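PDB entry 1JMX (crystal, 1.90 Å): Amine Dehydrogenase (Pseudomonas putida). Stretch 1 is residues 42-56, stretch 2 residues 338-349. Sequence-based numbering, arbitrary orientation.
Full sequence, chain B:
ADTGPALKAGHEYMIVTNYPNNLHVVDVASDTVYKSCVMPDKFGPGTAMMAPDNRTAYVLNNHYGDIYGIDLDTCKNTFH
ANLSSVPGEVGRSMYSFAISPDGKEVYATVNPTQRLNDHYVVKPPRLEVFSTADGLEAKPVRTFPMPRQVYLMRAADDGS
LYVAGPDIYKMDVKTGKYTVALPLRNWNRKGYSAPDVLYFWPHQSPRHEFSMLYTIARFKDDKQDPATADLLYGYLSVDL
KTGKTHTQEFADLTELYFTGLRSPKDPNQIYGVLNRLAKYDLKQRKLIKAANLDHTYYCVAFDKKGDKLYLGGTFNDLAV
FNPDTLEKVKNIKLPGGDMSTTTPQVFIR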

ATOM      1  N   LYS B  42      23.977  -8.464  -8.428  1.00 16.09           N
ATOM      2  CA  LYS B  42      22.928  -7.453  -8.515  1.00 15.29           C
ATOM      3  C   LYS B  42      23.001  -6.424  -7.388  1.00 14.92           C
ATOM      4  O   LYS B  42      23.580  -6.685  -6.342  1.00 14.38           O
ATOM      5  N   PHE B  43      22.420  -5.249  -7.634  1.00 14.54           N
ATOM      6  CA  PHE B  43      22.392  -4.135  -6.681  1.00 14.15           C
ATOM      7  C   PHE B  43      21.280  -4.289  -5.648  1.00 13.60           C
ATOM      8  O   PHE B  43      20.231  -4.858  -5.933  1.00 14.19           O
ATOM      9  N   GLY B  44      21.510  -3.742  -4.458  1.00 13.86           N
ATOM     10  CA  GLY B  44      20.521  -3.812  -3.400  1.00 12.39           C
ATOM     11  C   GLY B  44      21.067  -4.380  -2.111  1.00 11.04           C
ATOM     12  O   GLY B  44      21.332  -5.575  -2.042  1.00 12.03           O
ATOM     13  N   PRO B  45      21.255  -3.554  -1.068  1.00 10.65           N
ATOM     14  CA  PRO B  45      20.984  -2.112  -1.036  1.00  8.61           C
ATOM     15  C   PRO B  45      22.124  -1.267  -1.599  1.00  8.80           C
ATOM     16  O   PRO B  45      21.944  -0.093  -1.909  1.00  9.55           O
ATOM     17  N   GLY B  46      23.291  -1.880  -1.742  1.00  9.02           N
ATOM     18  CA  GLY B  46      24.446  -1.169  -2.249  1.00  8.90           C
ATOM     19  C   GLY B  46      25.123  -0.360  -1.158  1.00  8.02           C
ATOM     20  O   GLY B  46      25.959   0.479  -1.442  1.00  9.92           O
ATOM     21  N   THR B  47      24.772  -0.622   0.091  1.00  8.01           N
ATOM     22  CA  THR B  47      25.342   0.092   1.222  1.00 10.37           C
ATOM     23  C   THR B  47      26.824  -0.233   1.388  1.00 12.60           C
ATOM     24  O   THR B  47      27.190  -1.398   1.572  1.00 13.21           O
ATOM     25  N   ALA B  48      27.667   0.800   1.354  1.00 12.26           N
ATOM     26  CA  ALA B  48      29.110   0.614   1.479  1.00 14.00           C
ATOM     27  C   ALA B  48      29.769   1.325   2.653  1.00 14.95           C
ATOM     28  O   ALA B  48      29.262   2.326   3.169  1.00 15.72           O
ATOM     29  N   MET B  49      30.898   0.762   3.077  1.00 16.54           N
ATOM     30  CA  MET B  49      31.726   1.303   4.151  1.00 16.93           C
ATOM     31  C   MET B  49      33.183   1.017   3.812  1.00 15.81           C
ATOM     32  O   MET B  49      33.515  -0.071   3.345  1.00 15.60           O
ATOM     33  N   MET B  50      34.036   2.014   4.016  1.00 15.72           N
ATOM     34  CA  MET B  50      35.463   1.894   3.750  1.00 15.82           C
ATOM     35  C   MET B  50      36.193   1.132   4.846  1.00 15.79           C
ATOM     36  O   MET B  50      35.925   1.328   6.032  1.00 16.20           O
ATOM     37  N   ALA B  51      37.107   0.255   4.443  1.00 16.26           N
ATOM     38  CA  ALA B  51      37.897  -0.524   5.398  1.00 16.66           C
ATOM     39  C   ALA B  51      39.003   0.386   5.921  1.00 16.10           C
ATOM     40  O   ALA B  51      39.326   1.391   5.289  1.00 15.08           O
ATOM     41  N   PRO B  52      39.604   0.042   7.076  1.00 16.11           N
ATOM     42  CA  PRO B  52      40.678   0.841   7.675  1.00 16.85           C
ATOM     43  C   PRO B  52      41.887   1.095   6.751  1.00 18.21           C
ATOM     44  O   PRO B  52      42.742   1.923   7.060  1.00 20.82           O
ATOM     45  N   ASP B  53      41.963   0.382   5.631  1.00 18.14           N
ATOM     46  CA  ASP B  53      43.062   0.552   4.696  1.00 18.51           C
ATOM     47  C   ASP B  53      42.864   1.727   3.733  1.00 19.53           C
ATOM     48  O   ASP B  53      43.748   2.026   2.929  1.00 20.20           O
ATOM     49  N   ASN B  54      41.705   2.382   3.822  1.00 19.95           N
ATOM     50  CA  ASN B  54      41.356   3.521   2.962  1.00 19.50           C
ATOM     51  C   ASN B  54      41.484   3.138   1.509  1.00 19.26           C
ATOM     52  O   ASN B  54      41.680   3.999   0.653  1.00 20.62           O
ATOM     53  N   ARG B  55      41.298   1.855   1.232  1.00 19.90           N
ATOM     54  CA  ARG B  55      41.455   1.331  -0.110  1.00 20.46           C
ATOM     55  C   ARG B  55      40.395   0.298  -0.495  1.00 20.05           C
ATOM     56  O   ARG B  55      40.054   0.172  -1.669  1.00 20.62           O
ATOM     57  N   THR B  56      39.859  -0.416   0.491  1.00 18.47           N
ATOM     58  CA  THR B  56      38.859  -1.447   0.231  1.00 16.79           C
ATOM     59  C   THR B  56      37.473  -1.065   0.736  1.00 15.17           C
ATOM     60  O   THR B  56      37.293  -0.759   1.910  1.00 13.77           O
ATOM     61  N   ASP B 338      19.320   5.636 -10.235  1.00 11.77           N
ATOM     62  CA  ASP B 338      19.066   5.916  -8.832  1.00 10.62           C
ATOM     63  C   ASP B 338      20.056   5.387  -7.799  1.00 11.78           C
ATOM     64  O   ASP B 338      20.482   4.236  -7.866  1.00 13.53           O
ATOM     65  N   MET B 339      20.379   6.236  -6.822  1.00 11.30           N
ATOM     66  CA  MET B 339      21.266   5.888  -5.720  1.00  9.08           C
ATOM     67  C   MET B 339      20.469   5.107  -4.682  1.00  9.45           C
ATOM     68  O   MET B 339      21.031   4.373  -3.871  1.00 10.08           O
ATOM     69  N   SER B 340      19.152   5.290  -4.698  1.00  9.51           N
ATOM     70  CA  SER B 340      18.260   4.626  -3.761  1.00  9.68           C
ATOM     71  C   SER B 340      18.698   4.836  -2.300  1.00 10.50           C
ATOM     72  O   SER B 340      18.978   5.969  -1.906  1.00 11.98           O
ATOM     73  N   THR B 341      18.812   3.761  -1.517  1.00 11.86           N
ATOM     74  CA  THR B 341      19.195   3.885  -0.101  1.00 11.69           C
ATOM     75  C   THR B 341      20.692   3.897   0.202  1.00 12.18           C
ATOM     76  O   THR B 341      21.085   3.702   1.344  1.00 12.56           O
ATOM     77  N   THR B 342      21.515   4.140  -0.815  1.00 12.70           N
ATOM     78  CA  THR B 342      22.970   4.184  -0.656  1.00 13.44           C
ATOM     79  C   THR B 342      23.422   5.280   0.314  1.00 13.24           C
ATOM     80  O   THR B 342      22.753   6.304   0.460  1.00 14.69           O
ATOM     81  N   THR B 343      24.553   5.060   0.979  1.00 13.52           N
ATOM     82  CA  THR B 343      25.098   6.057   1.900  1.00 14.32           C
ATOM     83  C   THR B 343      26.487   6.549   1.466  1.00 14.12           C
ATOM     84  O   THR B 343      27.435   5.769   1.366  1.00 14.42           O
ATOM     85  N   PRO B 344      26.584   7.838   1.087  1.00 13.81           N
ATOM     86  CA  PRO B 344      27.822   8.488   0.649  1.00 14.31           C
ATOM     87  C   PRO B 344      28.868   8.427   1.757  1.00 13.73           C
ATOM     88  O   PRO B 344      28.637   8.905   2.859  1.00 13.08           O
ATOM     89  N   GLN B 345      30.024   7.862   1.435  1.00 14.98           N
ATOM     90  CA  GLN B 345      31.115   7.678   2.390  1.00 16.12           C
ATOM     91  C   GLN B 345      32.377   8.480   2.014  1.00 16.34           C
ATOM     92  O   GLN B 345      32.944   8.289   0.936  1.00 16.61           O
ATOM     93  N   VAL B 346      32.811   9.361   2.917  1.00 16.92           N
ATOM     94  CA  VAL B 346      33.983  10.216   2.697  1.00 17.89           C
ATOM     95  C   VAL B 346      35.243   9.710   3.435  1.00 18.00           C
ATOM     96  O   VAL B 346      35.177   9.327   4.608  1.00 18.37           O
ATOM     97  N   PHE B 347      36.384   9.726   2.744  1.00 17.90           N
ATOM     98  CA  PHE B 347      37.654   9.262   3.318  1.00 17.21           C
ATOM     99  C   PHE B 347      38.862   9.903   2.642  1.00 17.01           C
ATOM    100  O   PHE B 347      38.756  10.405   1.526  1.00 16.35           O
ATOM    101  N   ILE B 348      40.000   9.883   3.333  1.00 18.76           N
ATOM    102  CA  ILE B 348      41.262  10.409   2.801  1.00 19.79           C
ATOM    103  C   ILE B 348      42.076   9.172   2.390  1.00 21.65           C
ATOM    104  O   ILE B 348      42.352   8.298   3.223  1.00 21.72           O
ATOM    105  N   ARG B 349      42.425   9.097   1.106  1.00 21.80           N
ATOM    106  CA  ARG B 349      43.184   7.978   0.551  1.00 21.97           C
ATOM    107  C   ARG B 349      44.577   7.807   1.161  1.00 24.08           C
ATOM    108  O   ARG B 349      45.202   8.821   1.557  1.00 24.05           O
ATOM    109  OXT ARG B 349      45.024   6.645   1.242  1.00 25.22           O
TER

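The two stretches lie almost 300 residues apart in sequence yet run side by side, their strands 47-50 and 345-348 pointing the same way at 18°. With axes 7.6 Å apart at closest approach and no clear direct hydrogen bond between them, the space is filled by side chains and by water.

The apolar centre is M50 against F347, both with CA-to-CB bonds directed toward the other stretch. F347 takes chi1 p (67°) with chi2 96°, and M50 answers with m at all three chi angles, a folded conformation that lays its thioether across one ring face. M50 CE sits 3.9 Å from the F347 ring centroid and only 10° off the normal, a CH-pi contact; M50 SD follows at 4.4 Å from the same centroid, and M50 CG reaches F347 CD2 at 3.6 Å. An unbranched, flexible methionine suits this place because it can curl to match a flat surface.

Toward the start of both stretches, F43 (chi1 t) also points in, meeting the partner stretch with its ring edge: F43 CZ lies 4.1 Å from M339 O, in the turn from M339 to T342. The ring also occupies the space beside G46, where a CB would clash with F43 CE1.

Between F43 and the M50-F347 pair, threonines serve both packing and solvation. T47, chi1 m, brings CG2 to 3.7 Å from T343 CG2 (chi1 t), while its OG1 donates to water 2 (2.8 Å from T47 OG1), which in turn donates to T341 O. T341, chi1 p, places OG1 3.8 Å from P45 CB and donates to water 1, itself a donor to P45 O. T342, chi1 t, puts OG1 2.9 Å from water 3; that water accepts from A48 N and donates to T343 O. The small side chain of A48 stays 5.4 Å or more from stretch 2, and the polar link is made through its backbone.

Q345 points toward stretch 1, with chi1 off-rotamer at -124° and CG 4.4 Å from M50 N.

Near the C-terminus, N54 closes the type I turn that begins at A51, and adopts positive phi, which asparagine tolerates well. Its chi1 m side chain points in, with CG 3.4 Å from I348 O. R349 starts away, but its chi2 p bend brings the chain back: R349 CD lies 3.2 Å from N54 O. R349 NH1 forms a salt bridge with R349 OXT, its own terminal carboxylate, at 2.8 Å. R55 is extended, t at chi1 to chi3, with CG over one face of the R349 guanidinium. The like charges approach to 3.6 Å between R55 NH1 and R349 NH2, and water 4 accepts from both.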

ATOM      1  CB  LYS B  42      21.558  -8.137  -8.540  1.00 16.91           C
ATOM      2  CG  LYS B  42      21.367  -9.101  -9.715  1.00 20.62           C
ATOM      3  CD  LYS B  42      21.247  -8.335 -11.030  1.00 25.57           C
ATOM      4  CE  LYS B  42      21.350  -9.237 -12.264  1.00 30.01           C
ATOM      5  NZ  LYS B  42      20.184 -10.167 -12.447  1.00 34.18           N
ATOM      6  CB  PHE B  43      22.198  -2.817  -7.442  1.00 13.71           C
ATOM      7  CG  PHE B  43      22.286  -1.577  -6.578  1.00 13.68           C
ATOM      8  CD1 PHE B  43      23.509  -0.942  -6.376  1.00 12.24           C
ATOM      9  CD2 PHE B  43      21.143  -1.027  -6.001  1.00 11.68           C
ATOM     10  CE1 PHE B  43      23.595   0.219  -5.619  1.00 11.49           C
ATOM     11  CE2 PHE B  43      21.219   0.130  -5.244  1.00 12.46           C
ATOM     12  CZ  PHE B  43      22.453   0.758  -5.053  1.00 12.96           C
ATOM     13  CB  PRO B  45      20.799  -1.847   0.449  1.00 10.09           C
ATOM     14  CG  PRO B  45      21.777  -2.786   1.075  1.00 10.47           C
ATOM     15  CD  PRO B  45      21.564  -4.057   0.286  1.00  9.62           C
ATOM     16  CB  THR B  47      24.593  -0.260   2.517  1.00  9.32           C
ATOM     17  OG1 THR B  47      23.214   0.091   2.371  1.00 10.65           O
ATOM     18  CG2 THR B  47      25.178   0.490   3.711  1.00 10.34           C
ATOM     19  CB  ALA B  48      29.809   1.020   0.184  1.00 12.82           C
ATOM     20  CB  MET B  49      31.395   0.675   5.503  1.00 18.21           C
ATOM     21  CG  MET B  49      30.115   1.179   6.137  1.00 20.91           C
ATOM     22  SD  MET B  49      30.021   0.764   7.885  1.00 25.75           S
ATOM     23  CE  MET B  49      29.194  -0.780   7.834  1.00 22.73           C
ATOM     24  CB  MET B  50      36.084   3.283   3.603  1.00 14.92           C
ATOM     25  CG  MET B  50      35.695   3.988   2.327  1.00 15.14           C
ATOM     26  SD  MET B  50      36.071   2.963   0.903  1.00 17.25           S
ATOM     27  CE  MET B  50      37.860   3.011   0.916  1.00 15.91           C
ATOM     28  CB  ALA B  51      38.500  -1.749   4.724  1.00 16.49           C
ATOM     29  CB  PRO B  52      41.075   0.007   8.897  1.00 15.86           C
ATOM     30  CG  PRO B  52      39.810  -0.678   9.263  1.00 15.17           C
ATOM     31  CD  PRO B  52      39.293  -1.120   7.930  1.00 15.64           C
ATOM     32  CB  ASP B  53      43.322  -0.752   3.920  1.00 18.42           C
ATOM     33  CG  ASP B  53      42.142  -1.184   3.043  1.00 19.92           C
ATOM     34  OD1 ASP B  53      42.253  -2.241   2.386  1.00 20.09           O
ATOM     35  OD2 ASP B  53      41.107  -0.484   3.001  1.00 21.70           O
ATOM     36  CB  ASN B  54      42.281   4.707   3.222  1.00 20.22           C
ATOM     37  CG  ASN B  54      42.240   5.168   4.643  1.00 21.32           C
ATOM     38  OD1 ASN B  54      41.175   5.278   5.245  1.00 23.14           O
ATOM     39  ND2 ASN B  54      43.407   5.444   5.200  1.00 22.93           N
ATOM     40  CB  ARG B  55      42.856   0.718  -0.220  1.00 23.38           C
ATOM     41  CG  ARG B  55      43.169   0.079  -1.526  1.00 26.50           C
ATOM     42  CD  ARG B  55      44.545  -0.550  -1.520  1.00 29.74           C
ATOM     43  NE  ARG B  55      44.766  -1.221  -2.799  1.00 34.26           N
ATOM     44  CZ  ARG B  55      45.844  -1.073  -3.568  1.00 37.06           C
ATOM     45  NH1 ARG B  55      46.845  -0.277  -3.187  1.00 38.77           N
ATOM     46  NH2 ARG B  55      45.881  -1.667  -4.764  1.00 37.44           N
ATOM     47  CB  THR B  56      39.239  -2.797   0.895  1.00 17.34           C
ATOM     48  OG1 THR B  56      40.580  -3.164   0.541  1.00 17.45           O
ATOM     49  CG2 THR B  56      38.286  -3.898   0.442  1.00 15.59           C
ATOM     50  CB  ASP B 338      17.671   5.418  -8.467  1.00 10.53           C
ATOM     51  CG  ASP B 338      16.566   6.180  -9.177  1.00 11.37           C
ATOM     52  OD1 ASP B 338      16.785   6.752 -10.263  1.00  9.30           O
ATOM     53  OD2 ASP B 338      15.458   6.196  -8.629  1.00 13.56           O
ATOM     54  CB  MET B 339      21.831   7.151  -5.057  1.00  8.54           C
ATOM     55  CG  MET B 339      23.005   7.776  -5.780  1.00  9.83           C
ATOM     56  SD  MET B 339      23.762   9.105  -4.833  1.00 11.40           S
ATOM     57  CE  MET B 339      22.958  10.548  -5.539  1.00 13.05           C
ATOM     58  CB  SER B 340      18.125   3.150  -4.113  1.00  7.82           C
ATOM     59  OG  SER B 340      17.041   2.592  -3.409  1.00  9.29           O
ATOM     60  CB  THR B 341      18.537   2.795   0.778  1.00 12.13           C
ATOM     61  OG1 THR B 341      19.022   1.504   0.389  1.00 12.72           O
ATOM     62  CG2 THR B 341      17.017   2.841   0.649  1.00 11.87           C
ATOM     63  CB  THR B 342      23.661   4.436  -2.019  1.00 13.68           C
ATOM     64  OG1 THR B 342      25.058   4.156  -1.910  1.00 15.13           O
ATOM     65  CG2 THR B 342      23.503   5.885  -2.444  1.00 14.31           C
ATOM     66  CB  THR B 343      25.061   5.587   3.413  1.00 13.35           C
ATOM     67  OG1 THR B 343      26.000   6.336   4.191  1.00 16.55           O
ATOM     68  CG2 THR B 343      25.350   4.148   3.559  1.00 15.51           C
ATOM     69  CB  PRO B 344      27.371   9.922   0.387  1.00 15.24           C
ATOM     70  CG  PRO B 344      25.959   9.742  -0.065  1.00 15.95           C
ATOM     71  CD  PRO B 344      25.446   8.761   0.943  1.00 15.38           C
ATOM     72  CB  GLN B 345      31.430   6.183   2.454  1.00 17.02           C
ATOM     73  CG  GLN B 345      31.371   5.545   3.818  1.00 18.71           C
ATOM     74  CD  GLN B 345      30.069   5.759   4.552  1.00 15.79           C
ATOM     75  OE1 GLN B 345      29.216   4.876   4.604  1.00 18.12           O
ATOM     76  NE2 GLN B 345      29.950   6.900   5.201  1.00 15.15           N
ATOM     77  CB  VAL B 346      33.668  11.694   3.111  1.00 17.77           C
ATOM     78  CG1 VAL B 346      34.839  12.612   2.800  1.00 19.44           C
ATOM     79  CG2 VAL B 346      32.432  12.188   2.392  1.00 17.86           C
ATOM     80  CB  PHE B 347      37.776   7.733   3.184  1.00 15.37           C
ATOM     81  CG  PHE B 347      37.904   7.252   1.758  1.00 13.15           C
ATOM     82  CD1 PHE B 347      39.156   6.989   1.208  1.00 13.57           C
ATOM     83  CD2 PHE B 347      36.776   7.090   0.956  1.00 12.74           C
ATOM     84  CE1 PHE B 347      39.280   6.579  -0.121  1.00 12.75           C
ATOM     85  CE2 PHE B 347      36.891   6.683  -0.369  1.00 11.04           C
ATOM     86  CZ  PHE B 347      38.143   6.428  -0.908  1.00 10.79           C
ATOM     87  CB  ILE B 348      42.085  11.192   3.865  1.00 19.31           C
ATOM     88  CG1 ILE B 348      41.245  12.291   4.525  1.00 19.14           C
ATOM     89  CG2 ILE B 348      43.334  11.786   3.226  1.00 16.86           C
ATOM     90  CD1 ILE B 348      40.930  13.446   3.638  1.00 19.96           C
ATOM     91  CB  ARG B 349      43.295   8.136  -0.966  1.00 22.13           C
ATOM     92  CG  ARG B 349      44.078   7.046  -1.655  1.00 21.73           C
ATOM     93  CD  ARG B 349      43.423   5.701  -1.432  1.00 23.90           C
ATOM     94  NE  ARG B 349      44.200   4.634  -2.040  1.00 24.83           N
ATOM     95  CZ  ARG B 349      45.165   3.966  -1.419  1.00 26.51           C
ATOM     96  NH1 ARG B 349      45.475   4.246  -0.158  1.00 25.07           N
ATOM     97  NH2 ARG B 349      45.828   3.020  -2.071  1.00 27.44           N
TER
HETATM   98  O   HOH W   1      19.364   0.714  -2.086  1.00  8.32           O
HETATM   99  O   HOH W   2      22.402   2.619   3.238  1.00 14.22           O
HETATM  100  O   HOH W   3      26.848   3.316   0.144  1.00  8.89           O
HETATM  101  O   HOH W   4      48.353   1.173  -1.115  1.00 36.62           O